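Local coordinates for protein putative alpha/beta hydrolase (Desulfitobacterium hafniense, PDB 4RPC) that probably hydrolyses a substrate not yet identified, as a member of the alpha/beta hydrolase family with a likely serine-centred catalytic triad, at residues A[139-142]-A[143-146]; A[127-130]-A[131-135]; A[31-34]-A[35-38]. One frame throughout, in Å; residues are numbered along the deposited sequence.

Interaction 1: residues A[139-142]-A[143-146]; sequences DAFL and NLLA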
ATOM      1  N   ASP A 139      -4.083   5.328  17.189  1.00 23.08           N
ATOM      2  CA  ASP A 139      -3.957   4.738  18.499  1.00 25.48           C
ATOM      3  C   ASP A 139      -3.972   3.207  18.437  1.00 26.11           C
ATOM      4  O   ASP A 139      -3.192   2.572  19.158  1.00 25.10           O
ATOM      5  CB  ASP A 139      -5.066   5.178  19.444  1.00 27.59           C
ATOM      6  CG  ASP A 139      -5.066   6.661  19.674  1.00 30.12           C
ATOM      7  OD1 ASP A 139      -4.017   7.309  19.407  1.00 31.83           O
ATOM      8  OD2 ASP A 139      -6.122   7.201  20.103  1.00 33.04           O
ATOM      9  N   ALA A 140      -4.868   2.636  17.613  1.00 24.11           N
ATOM     10  CA  ALA A 140      -5.011   1.193  17.503  1.00 25.76           C
ATOM     11  C   ALA A 140      -3.660   0.628  17.071  1.00 26.19           C
ATOM     12  O   ALA A 140      -3.148  -0.311  17.700  1.00 25.18           O
ATOM     13  CB  ALA A 140      -6.094   0.824  16.485  1.00 25.18           C
ATOM     14  N   PHE A 141      -3.069   1.227  16.035  1.00 25.22           N
ATOM     15  CA  PHE A 141      -1.821   0.677  15.480  1.00 27.35           C
ATOM     16  C   PHE A 141      -0.653   0.727  16.467  1.00 26.97           C
ATOM     17  O   PHE A 141       0.118  -0.210  16.561  1.00 25.39           O
ATOM     18  CB  PHE A 141      -1.459   1.377  14.196  1.00 28.72           C
ATOM     19  CG  PHE A 141      -2.050   0.754  12.967  1.00 32.72           C
ATOM     20  CD1 PHE A 141      -3.042  -0.218  13.040  1.00 36.69           C
ATOM     21  CD2 PHE A 141      -1.611   1.150  11.725  1.00 36.24           C
ATOM     22  CE1 PHE A 141      -3.566  -0.819  11.893  1.00 38.12           C
ATOM     23  CE2 PHE A 141      -2.117   0.562  10.574  1.00 41.84           C
ATOM     24  CZ  PHE A 141      -3.113  -0.426  10.659  1.00 40.03           C
ATOM     25  N   LEU A 142      -0.542   1.815  17.227  1.00 25.74           N
ATOM     26  CA  LEU A 142       0.522   1.912  18.212  1.00 25.93           C
ATOM     27  C   LEU A 142       0.284   0.895  19.347  1.00 26.92           C
ATOM     28  O   LEU A 142       1.218   0.248  19.850  1.00 25.02           O
ATOM     29  CB  LEU A 142       0.628   3.350  18.778  1.00 25.43           C
ATOM     30  CG  LEU A 142       1.184   4.284  17.730  1.00 24.55           C
ATOM     31  CD1 LEU A 142       0.953   5.700  18.126  1.00 24.81           C
ATOM     32  CD2 LEU A 142       2.677   4.019  17.437  1.00 25.42           C
ATOM     33  N   ASN A 143      -0.973   0.767  19.751  1.00 27.93           N
ATOM     34  CA  ASN A 143      -1.350  -0.257  20.712  1.00 30.50           C
ATOM     35  C   ASN A 143      -0.901  -1.662  20.319  1.00 30.68           C
ATOM     36  O   ASN A 143      -0.595  -2.468  21.181  1.00 31.43           O
ATOM     37  CB  ASN A 143      -2.845  -0.243  20.996  1.00 31.45           C
ATOM     38  CG  ASN A 143      -3.209   0.704  22.103  1.00 33.48           C
ATOM     39  OD1 ASN A 143      -2.476   0.874  23.041  1.00 38.13           O
ATOM     40  ND2 ASN A 143      -4.338   1.346  21.980  1.00 35.72           N
ATOM     41  N   LEU A 144      -0.830  -1.953  19.033  1.00 30.57           N
ATOM     42  CA  LEU A 144      -0.362  -3.270  18.603  1.00 31.77           C
ATOM     43  C   LEU A 144       1.045  -3.538  19.107  1.00 33.30           C
ATOM     44  O   LEU A 144       1.390  -4.672  19.380  1.00 33.56           O
ATOM     45  CB  LEU A 144      -0.386  -3.403  17.089  1.00 31.13           C
ATOM     46  CG  LEU A 144      -1.765  -3.326  16.451  1.00 30.32           C
ATOM     47  CD1 LEU A 144      -1.650  -3.330  14.926  1.00 30.08           C
ATOM     48  CD2 LEU A 144      -2.606  -4.498  16.910  1.00 32.15           C
ATOM     49  N   LEU A 145       1.836  -2.475  19.241  1.00 33.34           N
ATOM     50  CA  LEU A 145       3.225  -2.570  19.701  1.00 35.33           C
ATOM     51  C   LEU A 145       3.293  -2.922  21.153  1.00 34.53           C
ATOM     52  O   LEU A 145       4.291  -3.404  21.608  1.00 35.92           O
ATOM     53  CB  LEU A 145       4.006  -1.239  19.453  1.00 34.94           C
ATOM     54  CG  LEU A 145       4.134  -0.814  17.977  1.00 34.45           C
ATOM     55  CD1 LEU A 145       4.539   0.657  17.850  1.00 33.37           C
ATOM     56  CD2 LEU A 145       5.087  -1.721  17.172  1.00 35.15           C
ATOM     57  N   ALA A 146       2.240  -2.646  21.887  1.00 33.76           N
ATOM     58  CA  ALA A 146       2.080  -3.207  23.200  1.00 36.10           C
ATOM     59  C   ALA A 146       1.464  -4.608  23.198  1.00 37.04           C
ATOM     60  O   ALA A 146       1.238  -5.169  24.260  1.00 39.67           O
ATOM     61  CB  ALA A 146       1.216  -2.280  24.040  1.00 35.48           C
TER

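Interaction 2: residues A[127-130]-A[131-135]; sequences GEMT and EQYAN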
ATOM      1  N   GLY A 127     -13.903  13.016   4.031  1.00 28.38           N
ATOM      2  CA  GLY A 127     -14.252  14.384   4.306  1.00 28.65           C
ATOM      3  C   GLY A 127     -14.022  14.710   5.745  1.00 29.48           C
ATOM      4  O   GLY A 127     -13.004  14.416   6.277  1.00 25.83           O
ATOM      5  N   GLU A 128     -14.992  15.312   6.391  1.00 32.18           N
ATOM      6  CA  GLU A 128     -14.728  15.761   7.765  1.00 34.72           C
ATOM      7  C   GLU A 128     -14.695  14.654   8.836  1.00 33.47           C
ATOM      8  O   GLU A 128     -14.248  14.948   9.922  1.00 33.98           O
ATOM      9  CB  GLU A 128     -15.660  16.903   8.186  1.00 38.09           C
ATOM     10  CG  GLU A 128     -15.359  18.239   7.496  1.00 41.86           C
ATOM     11  CD  GLU A 128     -14.044  18.884   7.949  1.00 44.18           C
ATOM     12  OE1 GLU A 128     -13.832  19.117   9.168  1.00 45.66           O
ATOM     13  OE2 GLU A 128     -13.216  19.182   7.069  1.00 46.58           O
HETATM   14  N   MSE A 129     -15.093  13.398   8.539  1.00 31.31           N
HETATM   15  CA  MSE A 129     -14.845  12.270   9.462  1.00 29.41           C
HETATM   16  C   MSE A 129     -13.373  11.802   9.462  1.00 26.53           C
HETATM   17  O   MSE A 129     -12.949  10.968  10.303  1.00 25.30           O
HETATM   18  CB  MSE A 129     -15.629  10.998   9.104  1.00 31.62           C
HETATM   19  CG  MSE A 129     -17.140  10.969   8.937  1.00 36.46           C
HETATM   20 SE   MSE A 129     -18.134  11.345  10.615  0.74 46.00          SE
HETATM   21  CE  MSE A 129     -16.884  10.324  11.710  1.00 31.67           C
ATOM     22  N   THR A 130     -12.582  12.270   8.501  1.00 25.42           N
ATOM     23  CA  THR A 130     -11.173  11.856   8.344  1.00 22.68           C
ATOM     24  C   THR A 130     -10.417  11.947   9.666  1.00 22.08           C
ATOM     25  O   THR A 130      -9.717  11.015  10.030  1.00 20.25           O
ATOM     26  CB  THR A 130     -10.446  12.715   7.328  1.00 21.84           C
ATOM     27  OG1 THR A 130     -11.031  12.569   6.056  1.00 21.83           O
ATOM     28  CG2 THR A 130      -9.010  12.317   7.193  1.00 21.42           C
ATOM     29  N   GLU A 131     -10.568  13.048  10.385  1.00 22.70           N
ATOM     30  CA  GLU A 131      -9.836  13.296  11.669  1.00 23.88           C
ATOM     31  C   GLU A 131     -10.149  12.241  12.723  1.00 22.59           C
ATOM     32  O   GLU A 131      -9.265  11.692  13.393  1.00 21.43           O
ATOM     33  CB  GLU A 131     -10.130  14.726  12.232  1.00 27.44           C
ATOM     34  CG  GLU A 131      -9.360  15.126  13.535  1.00 30.15           C
ATOM     35  CD  GLU A 131      -7.822  15.265  13.345  1.00 35.00           C
ATOM     36  OE1 GLU A 131      -7.383  15.759  12.258  1.00 36.07           O
ATOM     37  OE2 GLU A 131      -7.025  14.912  14.279  1.00 39.51           O
ATOM     38  N   GLN A 132     -11.409  11.937  12.878  1.00 23.33           N
ATOM     39  CA  GLN A 132     -11.779  11.058  13.945  1.00 24.65           C
ATOM     40  C   GLN A 132     -11.385   9.590  13.696  1.00 23.58           C
ATOM     41  O   GLN A 132     -10.898   8.916  14.619  1.00 23.12           O
ATOM     42  CB  GLN A 132     -13.238  11.216  14.225  1.00 27.98           C
ATOM     43  CG  GLN A 132     -13.574  12.489  14.994  1.00 31.04           C
ATOM     44  CD  GLN A 132     -15.070  12.556  15.187  1.00 35.01           C
ATOM     45  OE1 GLN A 132     -15.583  12.051  16.185  1.00 37.42           O
ATOM     46  NE2 GLN A 132     -15.790  13.055  14.172  1.00 36.36           N
ATOM     47  N   TYR A 133     -11.498   9.151  12.451  1.00 21.79           N
ATOM     48  CA  TYR A 133     -11.001   7.842  12.061  1.00 22.28           C
ATOM     49  C   TYR A 133      -9.522   7.781  12.110  1.00 21.10           C
ATOM     50  O   TYR A 133      -9.026   6.800  12.565  1.00 21.97           O
ATOM     51  CB  TYR A 133     -11.392   7.496  10.645  1.00 22.62           C
ATOM     52  CG  TYR A 133     -12.728   6.904  10.550  1.00 24.23           C
ATOM     53  CD1 TYR A 133     -13.847   7.580  11.038  1.00 25.46           C
ATOM     54  CD2 TYR A 133     -12.903   5.649   9.966  1.00 25.45           C
ATOM     55  CE1 TYR A 133     -15.087   7.019  10.953  1.00 26.80           C
ATOM     56  CE2 TYR A 133     -14.136   5.085   9.874  1.00 26.32           C
ATOM     57  CZ  TYR A 133     -15.231   5.776  10.348  1.00 28.52           C
ATOM     58  OH  TYR A 133     -16.500   5.202  10.256  1.00 32.79           O
ATOM     59  N   ALA A 134      -8.810   8.786  11.602  1.00 20.02           N
ATOM     60  CA  ALA A 134      -7.330   8.739  11.700  1.00 19.97           C
ATOM     61  C   ALA A 134      -6.796   8.582  13.135  1.00 20.82           C
ATOM     62  O   ALA A 134      -5.838   7.830  13.366  1.00 18.59           O
ATOM     63  CB  ALA A 134      -6.679   9.909  11.028  1.00 19.55           C
ATOM     64  N   ASN A 135      -7.407   9.316  14.075  1.00 21.66           N
ATOM     65  CA  ASN A 135      -7.033   9.246  15.446  1.00 22.52           C
ATOM     66  C   ASN A 135      -7.280   7.901  16.092  1.00 23.38           C
ATOM     67  O   ASN A 135      -6.416   7.416  16.843  1.00 22.84           O
ATOM     68  CB  ASN A 135      -7.700  10.356  16.233  1.00 24.65           C
ATOM     69  CG  ASN A 135      -6.955  11.687  16.091  1.00 25.60           C
ATOM     70  OD1 ASN A 135      -5.858  11.837  16.591  1.00 27.85           O
ATOM     71  ND2 ASN A 135      -7.512  12.601  15.351  1.00 26.74           N
TER
HETATM   72  O   HOH W   1     -11.417  15.688   9.356  1.00 30.80           O
HETATM   73  O   HOH W   2     -13.524  13.934  12.177  1.00 32.15           O

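Interaction 3: residues A[31-34]-A[35-38]; sequences GFYW and QTCF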
ATOM      1  N   GLY A  31       2.128   3.585   8.905  1.00 20.62           N
ATOM      2  CA  GLY A  31       2.686   2.911  10.066  1.00 21.22           C
ATOM      3  C   GLY A  31       3.725   1.862   9.767  1.00 21.71           C
ATOM      4  O   GLY A  31       4.322   1.359  10.705  1.00 24.39           O
ATOM      5  N   PHE A  32       3.923   1.501   8.507  1.00 20.56           N
ATOM      6  CA  PHE A  32       4.827   0.391   8.129  1.00 22.01           C
ATOM      7  C   PHE A  32       6.201   0.969   7.874  1.00 22.69           C
ATOM      8  O   PHE A  32       6.389   2.181   8.028  1.00 22.03           O
ATOM      9  CB  PHE A  32       4.309  -0.358   6.898  1.00 21.24           C
ATOM     10  CG  PHE A  32       2.991  -1.054   7.109  1.00 22.46           C
ATOM     11  CD1 PHE A  32       2.371  -1.077   8.348  1.00 24.19           C
ATOM     12  CD2 PHE A  32       2.419  -1.797   6.074  1.00 23.67           C
ATOM     13  CE1 PHE A  32       1.197  -1.813   8.541  1.00 25.80           C
ATOM     14  CE2 PHE A  32       1.240  -2.500   6.255  1.00 24.82           C
ATOM     15  CZ  PHE A  32       0.627  -2.491   7.483  1.00 26.55           C
ATOM     16  N   TYR A  33       7.148   0.123   7.482  1.00 23.65           N
ATOM     17  CA  TYR A  33       8.486   0.553   7.199  1.00 26.08           C
ATOM     18  C   TYR A  33       8.976  -0.133   5.956  1.00 26.82           C
ATOM     19  O   TYR A  33       8.772  -1.305   5.799  1.00 29.74           O
ATOM     20  CB  TYR A  33       9.391   0.185   8.382  1.00 28.78           C
ATOM     21  CG  TYR A  33      10.777   0.770   8.329  1.00 31.13           C
ATOM     22  CD1 TYR A  33      10.956   2.123   8.048  1.00 30.69           C
ATOM     23  CD2 TYR A  33      11.912  -0.004   8.616  1.00 32.89           C
ATOM     24  CE1 TYR A  33      12.214   2.705   8.023  1.00 32.76           C
ATOM     25  CE2 TYR A  33      13.182   0.565   8.594  1.00 36.02           C
ATOM     26  CZ  TYR A  33      13.336   1.924   8.279  1.00 35.38           C
ATOM     27  OH  TYR A  33      14.574   2.534   8.210  1.00 35.57           O
ATOM     28  N   TRP A  34       9.649   0.592   5.089  1.00 28.26           N
ATOM     29  CA  TRP A  34      10.081   0.078   3.804  1.00 29.20           C
ATOM     30  C   TRP A  34      10.908  -1.202   3.930  1.00 32.59           C
ATOM     31  O   TRP A  34      10.732  -2.099   3.127  1.00 34.68           O
ATOM     32  CB  TRP A  34      10.893   1.122   3.049  1.00 31.05           C
ATOM     33  CG  TRP A  34      12.312   1.287   3.560  1.00 35.13           C
ATOM     34  CD1 TRP A  34      12.728   2.092   4.546  1.00 38.09           C
ATOM     35  CD2 TRP A  34      13.482   0.601   3.075  1.00 38.55           C
ATOM     36  NE1 TRP A  34      14.081   1.962   4.734  1.00 40.58           N
ATOM     37  CE2 TRP A  34      14.570   1.057   3.826  1.00 40.46           C
ATOM     38  CE3 TRP A  34      13.705  -0.351   2.074  1.00 38.35           C
ATOM     39  CZ2 TRP A  34      15.885   0.595   3.617  1.00 45.35           C
ATOM     40  CZ3 TRP A  34      15.033  -0.823   1.868  1.00 42.46           C
ATOM     41  CH2 TRP A  34      16.091  -0.344   2.638  1.00 42.72           C
ATOM     42  N   GLN A  35      11.744  -1.302   4.963  1.00 33.27           N
ATOM     43  CA  GLN A  35      12.755  -2.327   5.038  1.00 36.00           C
ATOM     44  C   GLN A  35      12.218  -3.575   5.621  1.00 36.58           C
ATOM     45  O   GLN A  35      12.829  -4.609   5.446  1.00 42.32           O
ATOM     46  CB  GLN A  35      13.949  -1.856   5.854  1.00 41.22           C
ATOM     47  CG  GLN A  35      15.250  -2.607   5.608  1.00 44.17           C
ATOM     48  CD  GLN A  35      16.375  -2.019   6.427  1.00 48.73           C
ATOM     49  OE1 GLN A  35      16.163  -1.542   7.534  1.00 52.92           O
ATOM     50  NE2 GLN A  35      17.583  -2.054   5.893  1.00 51.87           N
ATOM     51  N   THR A  36      11.103  -3.503   6.343  1.00 35.33           N
ATOM     52  CA  THR A  36      10.508  -4.711   6.917  1.00 36.54           C
ATOM     53  C   THR A  36       9.279  -5.183   6.190  1.00 33.13           C
ATOM     54  O   THR A  36       8.864  -6.306   6.298  1.00 33.90           O
ATOM     55  CB  THR A  36      10.138  -4.533   8.398  1.00 39.73           C
ATOM     56  OG1 THR A  36       9.168  -3.505   8.547  1.00 40.05           O
ATOM     57  CG2 THR A  36      11.372  -4.201   9.237  1.00 44.01           C
ATOM     58  N   CYS A  37       8.647  -4.273   5.493  1.00 27.91           N
ATOM     59  CA  CYS A  37       7.452  -4.573   4.737  1.00 26.18           C
ATOM     60  C   CYS A  37       7.738  -5.563   3.594  1.00 24.85           C
ATOM     61  O   CYS A  37       6.984  -6.484   3.374  1.00 23.43           O
ATOM     62  CB  CYS A  37       6.956  -3.242   4.143  1.00 26.60           C
ATOM     63  SG  CYS A  37       5.233  -3.336   3.795  1.00 30.24           S
ATOM     64  N   PHE A  38       8.857  -5.338   2.901  1.00 23.81           N
ATOM     65  CA  PHE A  38       9.188  -5.982   1.659  1.00 25.33           C
ATOM     66  C   PHE A  38      10.463  -6.810   1.622  1.00 25.36           C
ATOM     67  O   PHE A  38      10.889  -7.209   0.548  1.00 28.46           O
ATOM     68  CB  PHE A  38       9.274  -4.862   0.585  1.00 24.61           C
ATOM     69  CG  PHE A  38       7.970  -4.124   0.394  1.00 21.67           C
ATOM     70  CD1 PHE A  38       6.832  -4.835   0.018  1.00 21.45           C
ATOM     71  CD2 PHE A  38       7.886  -2.764   0.563  1.00 20.16           C
ATOM     72  CE1 PHE A  38       5.622  -4.196  -0.171  1.00 20.59           C
ATOM     73  CE2 PHE A  38       6.682  -2.123   0.389  1.00 19.69           C
ATOM     74  CZ  PHE A  38       5.541  -2.846   0.030  1.00 19.43           C
TER
HETATM   75  O   HOH W   3       6.576  -2.757   7.602  1.00 36.40           O
HETATM   76  O   HOH W   4      16.471   0.859   8.120  1.00 46.52           O

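Interaction 1: residues A[139-142]-A[143-146]
Asn143 grips the preceding helix turn through its backbone N, which gives an almost straight hydrogen bond to Asp139 O (2.9 Å, N-H...O angle 165°). The CB of Asn143 rests 3.3 Å from the carbonyl oxygen of Ala140. Its amide nitrogen ND2 also comes near Asp139 O, but at a poor angle for bonding. Leu142 works on another side of the helix: its CD2 methyl touches CD1 of Leu145 at 3.9 Å, the two side chains meeting at a slant. This is the C-terminal end of helix 130-145, the first of several helices inserted between strands 112-119 and 204-210, consistent with the cap (lid) region of alpha/beta hydrolases. Regular i to i+4 bonding gives way here. Leu144 N is shared weakly between Ala140 O and Phe141 O, and Leu145 N makes an i to i+3 bond to Leu142 O at 2.9 Å. Leu144, with CG anti to its carbonyl carbon (chi1 -64°), runs side by side with Phe141 and sets its CD1 3.9 Å from CD1 of the Phe141 ring. Beyond this turn, Leu142 and Phe141 pack on Leu182 of helix 179-191, and Asp139 OD1 forms a salt bridge with Arg179.

Interaction 2: residues A[127-130]-A[131-135]
Met129, a selenomethionine, and Thr130 meet the first turn of helix 130-145 in two ways: Thr130 on the buried side, Met129 on the solvent side. The stretch is the N-terminal start of that helix, entered from the loop that follows strand 112-119 in the alpha/beta hydrolase fold. On the packed side Thr130 O receives Ala134 N at 2.9 Å, and the CB of Ala134 lies against the same oxygen. Equally regular is the nearly linear bond from Tyr133 N to Met129 O (178°). The hydroxyl of Thr130 turns back to the preceding loop, OG1 donating to Gly127 O at 2.7 Å; that carbonyl also accepts from Thr130 N, so one residue grips it twice. The placement follows from chi1 of -63°, which sets OG1 beside the backbone N and CG2 anti to it. Thr130 packs on Tyr190 of helix 179-191, and Ala134 on Leu187. A valine in place of Thr130 would probably leave Gly127 O with one bond fewer from this residue and the loop less firmly tied to the helix start.

The outer side is looser. Gln132 N makes only a weak bond to Met129 O. Bent at chi2 and chi3, the Met129 side chain brings its CE methyl to 3.8 Å from Tyr133 CE1 and equally near Gln132 NE2. Water fills in for direct bonds: one molecule joins Glu128 O to Glu131 N, and another, accepting from Gln132 N and NE2, donates to Glu128 O. One turn on, Asn135 reaches back to Glu131, its ND2 lying 2.8 Å from Glu131 O and 2.6 Å from Glu131 OE2, which it meets from above the carboxylate plane.

Interaction 3: residues A[31-34]-A[35-38]
The short helix 34-37, entered from the loop after strand 23-27 of the alpha/beta hydrolase fold, is preceded by Tyr33 at the N-cap position, whose backbone carbonyl takes two bonds from the turn. Tyr33 O accepts from both Cys37 N, at 3.0 Å, and Thr36 N. Thr36 also closes the turn through solvent, its OG1 and Tyr33 N both bonded to one water.

Gln35 touches two aromatic neighbours. Its CB sits over the centre of the Trp34 six-membered ring in a CH-pi contact, 3.7 Å from the centroid and 15° off the ring normal. The rest of the chain, extended from CG, runs alongside the indole, with the amide plane only 25° from the ring plane. Trp34 can offer this face because its CG stands between the backbone N and the carbonyl carbon (chi1 76°), which folds the indole back over Gln35. The Tyr33 ring approaches the glutamine differently, its CE2 touching Gln35 CB at 3.7 Å with ring and amide planes steeply inclined. One face of the Tyr33 ring receives Trp34 CD1, offset toward the rim. His14 stacks on Trp34 and Tyr174 on Tyr33, joining this turn to other parts of the chain.

Deeper in, the contact is sulfur-aromatic. Cys37 SG lies obliquely beside the Phe32 ring, 3.9 Å from Phe32 CD2, and Phe32 comes near the putative nucleophile elbow without touching it. At the outer end, the hydroxyl OH of Tyr33 and the amide oxygen OE1 of Gln35 are bridged by a water 2.5 Å from each, which donates to OE1 and lies at the edge of the tyrosine ring.

In the fold
From the N terminus, interaction 3 comes first, closing the turn between the loop after strand 23-27 and helix 34-37. Interaction 2 follows strand 112-119, where the chain enters helix 130-145 and the probable cap region, and interaction 1 lies at the far end of that same helix. The three are in series, and none nests in or crosses another. Interactions 1 and 2, with centres about 18 Å apart, both have helix 179-191 packed against them, and Arg179 bonds to residues of each. Interaction 3 sits nearer the middle of the chain; its nearest atoms are about 5 Å from those of interaction 1, and Phe32 and Phe141 lie near, without touching, the residues of the putative catalytic triad.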